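Non-structural protein 5 (PDB 2WA2) probably methylates the 5' cap of viral RNA at guanine N7 and ribose 2'-O, using S-adenosylmethionine as methyl donor. Local coordinates at residues R169-L174 / C199-A204; T68-W73 / I217-S222. The protein carries 4 engineered substitutions. All coordinates share one frame; numbering follows the deposited sequence.

Overall arrangement
Both contacts belong to one FtsJ-like methyltransferase fold, a mixed seven-stranded sheet in the strand order 3-2-1-4-5-7-6 that is classic for S-adenosylmethionine-dependent enzymes. Along the chain, 68-73 comes first, then both segments of contact 1, then 217-222. Contact 1 pairs helices 163-183 and 199-212, which are separated in sequence by strand 188-193. Contact 2 joins helix 66-76 to the loop between strands 215-217 and 229-232. Their centres lie about 21 Å apart, on opposite sides of the chain's centre. Contact 2 comes closer to the bound S-adenosylmethionine: the Lys-70 side chain is about 7 Å from it, that of Thr-170 about 11 Å.

Contact 1: residues R169-L174 / C199-A204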
# COMPACT_ATOMS: atom_id res chain seq x y z
N ARG A 169 2.95 -6.18 -11.30
CA ARG A 169 1.71 -5.82 -10.61
C ARG A 169 1.79 -4.44 -9.98
O ARG A 169 0.82 -3.69 -9.97
CB ARG A 169 1.38 -6.82 -9.51
CG ARG A 169 1.21 -8.23 -10.02
CD ARG A 169 1.09 -9.15 -8.87
NE ARG A 169 0.84 -10.50 -9.34
CZ ARG A 169 0.73 -11.57 -8.56
NH1 ARG A 169 0.80 -11.47 -7.23
NH2 ARG A 169 0.52 -12.75 -9.13
N THR A 170 2.97 -4.11 -9.44
CA THR A 170 3.20 -2.79 -8.84
C THR A 170 3.04 -1.70 -9.88
O THR A 170 2.37 -0.70 -9.64
CB THR A 170 4.57 -2.73 -8.17
OG1 THR A 170 4.61 -3.71 -7.12
CG2 THR A 170 4.81 -1.32 -7.52
N LEU A 171 3.67 -1.89 -11.04
CA LEU A 171 3.57 -0.95 -12.15
C LEU A 171 2.14 -0.73 -12.58
O LEU A 171 1.74 0.41 -12.84
CB LEU A 171 4.43 -1.39 -13.32
CG LEU A 171 5.94 -1.21 -13.19
CD1 LEU A 171 6.57 -1.57 -14.51
CD2 LEU A 171 6.35 0.26 -12.74
N THR A 172 1.37 -1.81 -12.67
CA THR A 172 -0.03 -1.70 -13.02
C THR A 172 -0.80 -0.84 -12.04
O THR A 172 -1.57 0.01 -12.46
CB THR A 172 -0.68 -3.11 -13.12
OG1 THR A 172 -0.07 -3.79 -14.22
CG2 THR A 172 -2.18 -2.99 -13.38
N VAL A 173 -0.61 -1.07 -10.74
CA VAL A 173 -1.25 -0.24 -9.70
C VAL A 173 -0.86 1.24 -9.84
O VAL A 173 -1.72 2.12 -9.83
CB VAL A 173 -0.92 -0.75 -8.29
CG1 VAL A 173 -1.38 0.21 -7.19
CG2 VAL A 173 -1.55 -2.13 -8.07
N LEU A 174 0.44 1.51 -9.95
CA LEU A 174 0.91 2.89 -10.07
C LEU A 174 0.32 3.61 -11.30
O LEU A 174 -0.10 4.77 -11.19
CB LEU A 174 2.44 2.93 -10.10
CG LEU A 174 3.08 2.47 -8.76
CD1 LEU A 174 4.59 2.61 -8.81
CD2 LEU A 174 2.49 3.20 -7.50
N CYS A 199 13.86 -1.34 -10.73
CA CYS A 199 14.21 -0.11 -11.42
C CYS A 199 13.01 0.55 -12.11
O CYS A 199 12.85 1.76 -11.97
CB CYS A 199 15.37 -0.28 -12.40
SG CYS A 199 15.80 1.37 -13.12
N ASP A 200 12.19 -0.21 -12.84
CA ASP A 200 11.02 0.38 -13.50
C ASP A 200 10.05 1.02 -12.52
O ASP A 200 9.46 2.09 -12.79
CB ASP A 200 10.27 -0.61 -14.42
CG ASP A 200 9.92 -1.92 -13.75
OD1 ASP A 200 10.05 -2.05 -12.51
OD2 ASP A 200 9.50 -2.85 -14.49
N VAL A 201 9.89 0.38 -11.37
CA VAL A 201 9.02 0.91 -10.34
C VAL A 201 9.60 2.20 -9.77
O VAL A 201 8.88 3.16 -9.57
CB VAL A 201 8.74 -0.11 -9.20
CG1 VAL A 201 7.94 0.60 -8.06
CG2 VAL A 201 7.94 -1.31 -9.73
N LEU A 202 10.90 2.20 -9.48
CA LEU A 202 11.54 3.40 -8.93
C LEU A 202 11.35 4.60 -9.86
O LEU A 202 10.95 5.69 -9.41
CB LEU A 202 13.03 3.16 -8.64
CG LEU A 202 13.43 2.41 -7.37
CD1 LEU A 202 14.92 1.98 -7.47
CD2 LEU A 202 13.19 3.24 -6.14
N GLU A 203 11.59 4.39 -11.16
CA GLU A 203 11.37 5.46 -12.15
C GLU A 203 9.90 5.92 -12.23
O GLU A 203 9.63 7.12 -12.33
CB GLU A 203 11.89 5.05 -13.51
CG GLU A 203 13.40 4.92 -13.46
CD GLU A 203 14.05 4.77 -14.81
OE1 GLU A 203 13.38 4.31 -15.77
OE2 GLU A 203 15.27 5.09 -14.88
N ALA A 204 8.98 4.95 -12.16
CA ALA A 204 7.56 5.26 -12.05
C ALA A 204 7.22 6.10 -10.82
O ALA A 204 6.47 7.05 -10.94
CB ALA A 204 6.73 3.97 -12.08
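Leu-171 and Val-201 meet where two helices run nearly parallel, their axes 9.7 Å apart and inclined by 16°. CD2 of Leu-171 lies 3.6 Å from Val-201 CA, so it covers the backbone of the second helix. It also touches Val-201 CG2 and, at 3.8 Å, Ala-204 CB. The other branch, CD1, makes a close carbon-oxygen contact with Asp-200 OD2 at 3.2 Å; Asp-200 CG stands between its backbone N and carbonyl carbon (chi1 51°).

Both methyls of Val-201 face the first helix. CG1, anti to the backbone N (chi1 173°), meets Thr-170 CG2 at 3.7 Å and Leu-174 CD1 at 4.0 Å, and both side chains cross Val-201 at about a right angle. CG2 meets Leu-171 and again Thr-170, whose methyl lies against both branches. Beta-branching suits Val-201 by holding two methyls close to the backbone. Ala-204 suits its place by being small, its CB receiving Leu-171 CD2 and Leu-174 CD1.

In the next shell, Thr-170 OG1 is hydrogen-bonded to Glu-166 O and Asn-195 N. Val-193 of strand 188-193 touches both Thr-170 and Val-201, seating the helices on the strand that links them. Leu-205 and Met-208 extend the apolar packing around Leu-174. The joint is thus apolar except at its outer rim, where a leucine methyl and a carboxylate are merely in van der Waals contact, and it has little directional bonding.

Contact 2: residues T68-W73 / I217-S222; sequences TAKLAW and IRVPLS
Trp-73 and Pro-220 reach toward each other tip to tip, the proline ring lying over one face of the indole. Pro-220 CD sits 3.5 Å from the centroid of the six-membered ring and 22° off its normal, a CH-pi contact in which the polarised C-H bonds beside the proline nitrogen suit an electron-rich face. Val-219 shares that face: its CG1 lies 3.8 Å from Trp-73 CE3, the two side chains sliding past each other in opposite directions. Ile-217 comes instead to the edge, CD1 near the ring plane and 4.2 Å from CZ3. In Trp-73, chi1 (-169°) sends CG away from the backbone N, and chi2 near a right angle (94°) sets the turn of the ring plane.

One helical turn before Trp-73, Ala-69 meets Leu-221, whose CB points toward the helix. Leu-221 CD1 packs 3.8 Å from Ala-69 CB and 3.4 Å from Ala-69 O, the carbonyl that receives the helical bond from Trp-73 N; the small alanine allows this close approach. A type I turn from Val-219 to Ser-222, closed by Ser-222 N to Val-219 O, presents Pro-220 and Leu-221 together.

Lys-70 crosses Val-219 at about a right angle, CG at 4.2 Å from CG1. The side chain of Lys-70 lies about 7 Å from the bound S-adenosylmethionine, and Lys-70 and Glu-228 are consistent with the lysine and glutamate of the Lys-Asp-Lys-Glu tetrad of flavivirus 2'-O-methyltransferases. Glu-228 OE2 forms a salt bridge with Lys-70 NZ and a hydrogen bond with Ser-222 OG, so this polar link through a third residue, together with the packing, probably sets the lysine's place.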
# COMPACT_ATOMS: atom_id res chain seq x y z
N THR A 68 -5.75 -2.31 9.52
CA THR A 68 -6.12 -1.18 10.35
C THR A 68 -4.88 -0.55 10.97
O THR A 68 -4.71 0.67 10.91
CB THR A 68 -7.11 -1.60 11.45
OG1 THR A 68 -8.33 -2.03 10.84
CG2 THR A 68 -7.42 -0.44 12.40
N ALA A 69 -4.03 -1.38 11.56
CA ALA A 69 -2.88 -0.87 12.29
C ALA A 69 -1.95 -0.10 11.36
O ALA A 69 -1.41 0.92 11.74
CB ALA A 69 -2.13 -2.03 12.96
N LYS A 70 -1.77 -0.59 10.13
CA LYS A 70 -0.87 0.04 9.18
C LYS A 70 -1.41 1.39 8.74
O LYS A 70 -0.66 2.36 8.76
CB LYS A 70 -0.61 -0.86 7.96
CG LYS A 70 0.36 -2.01 8.26
CD LYS A 70 0.32 -3.15 7.22
CE LYS A 70 0.59 -2.70 5.81
NZ LYS A 70 0.47 -3.87 4.85
N LEU A 71 -2.69 1.46 8.38
CA LEU A 71 -3.25 2.75 7.92
C LEU A 71 -3.26 3.73 9.09
O LEU A 71 -2.97 4.90 8.89
CB LEU A 71 -4.66 2.62 7.35
CG LEU A 71 -5.27 3.90 6.76
CD1 LEU A 71 -4.33 4.54 5.75
CD2 LEU A 71 -6.67 3.65 6.18
N ALA A 72 -3.58 3.23 10.28
CA ALA A 72 -3.59 4.08 11.49
C ALA A 72 -2.22 4.69 11.77
O ALA A 72 -2.11 5.87 12.12
CB ALA A 72 -4.13 3.28 12.74
N TRP A 73 -1.17 3.86 11.61
CA TRP A 73 0.20 4.30 11.75
C TRP A 73 0.55 5.41 10.77
O TRP A 73 1.08 6.44 11.17
CB TRP A 73 1.18 3.13 11.60
CG TRP A 73 2.60 3.47 12.00
CD1 TRP A 73 3.18 3.28 13.23
CD2 TRP A 73 3.61 4.08 11.17
NE1 TRP A 73 4.49 3.72 13.20
CE2 TRP A 73 4.78 4.22 11.96
CE3 TRP A 73 3.64 4.52 9.83
CZ2 TRP A 73 5.97 4.77 11.46
CZ3 TRP A 73 4.84 5.06 9.32
CH2 TRP A 73 5.99 5.19 10.15
N ILE A 217 7.24 5.64 2.10
CA ILE A 217 7.58 5.32 3.49
C ILE A 217 7.41 3.84 3.81
O ILE A 217 6.60 3.14 3.18
CB ILE A 217 6.77 6.19 4.51
CG1 ILE A 217 5.26 5.91 4.38
CG2 ILE A 217 7.12 7.70 4.34
CD1 ILE A 217 4.34 6.56 5.44
N ARG A 218 8.20 3.38 4.79
CA ARG A 218 8.10 2.02 5.30
C ARG A 218 7.37 2.06 6.64
O ARG A 218 7.78 2.77 7.56
CB ARG A 218 9.52 1.44 5.49
CG ARG A 218 9.57 0.13 6.27
CD ARG A 218 9.04 -1.00 5.37
NE ARG A 218 9.26 -2.31 5.99
CZ ARG A 218 9.04 -3.47 5.39
NH1 ARG A 218 8.50 -3.51 4.17
NH2 ARG A 218 9.32 -4.58 6.04
N VAL A 219 6.28 1.31 6.75
CA VAL A 219 5.58 1.17 8.03
C VAL A 219 6.32 0.07 8.83
O VAL A 219 6.52 -1.04 8.32
CB VAL A 219 4.11 0.80 7.78
CG1 VAL A 219 3.34 0.80 9.07
CG2 VAL A 219 3.49 1.79 6.77
N PRO A 220 6.77 0.39 10.05
CA PRO A 220 7.53 -0.57 10.87
C PRO A 220 6.73 -1.79 11.32
O PRO A 220 7.31 -2.79 11.76
CB PRO A 220 7.99 0.26 12.08
CG PRO A 220 7.05 1.41 12.12
CD PRO A 220 6.67 1.71 10.69
N LEU A 221 5.41 -1.69 11.22
CA LEU A 221 4.49 -2.82 11.39
C LEU A 221 4.53 -3.83 10.24
O LEU A 221 4.06 -4.96 10.40
CB LEU A 221 3.06 -2.31 11.55
CG LEU A 221 2.75 -1.51 12.82
CD1 LEU A 221 1.46 -0.75 12.66
CD2 LEU A 221 2.57 -2.46 13.93
N SER A 222 5.02 -3.43 9.07
CA SER A 222 5.15 -4.42 7.97
C SER A 222 6.12 -5.52 8.38
O SER A 222 7.16 -5.24 8.99
CB SER A 222 5.66 -3.77 6.69
OG SER A 222 4.70 -2.89 6.15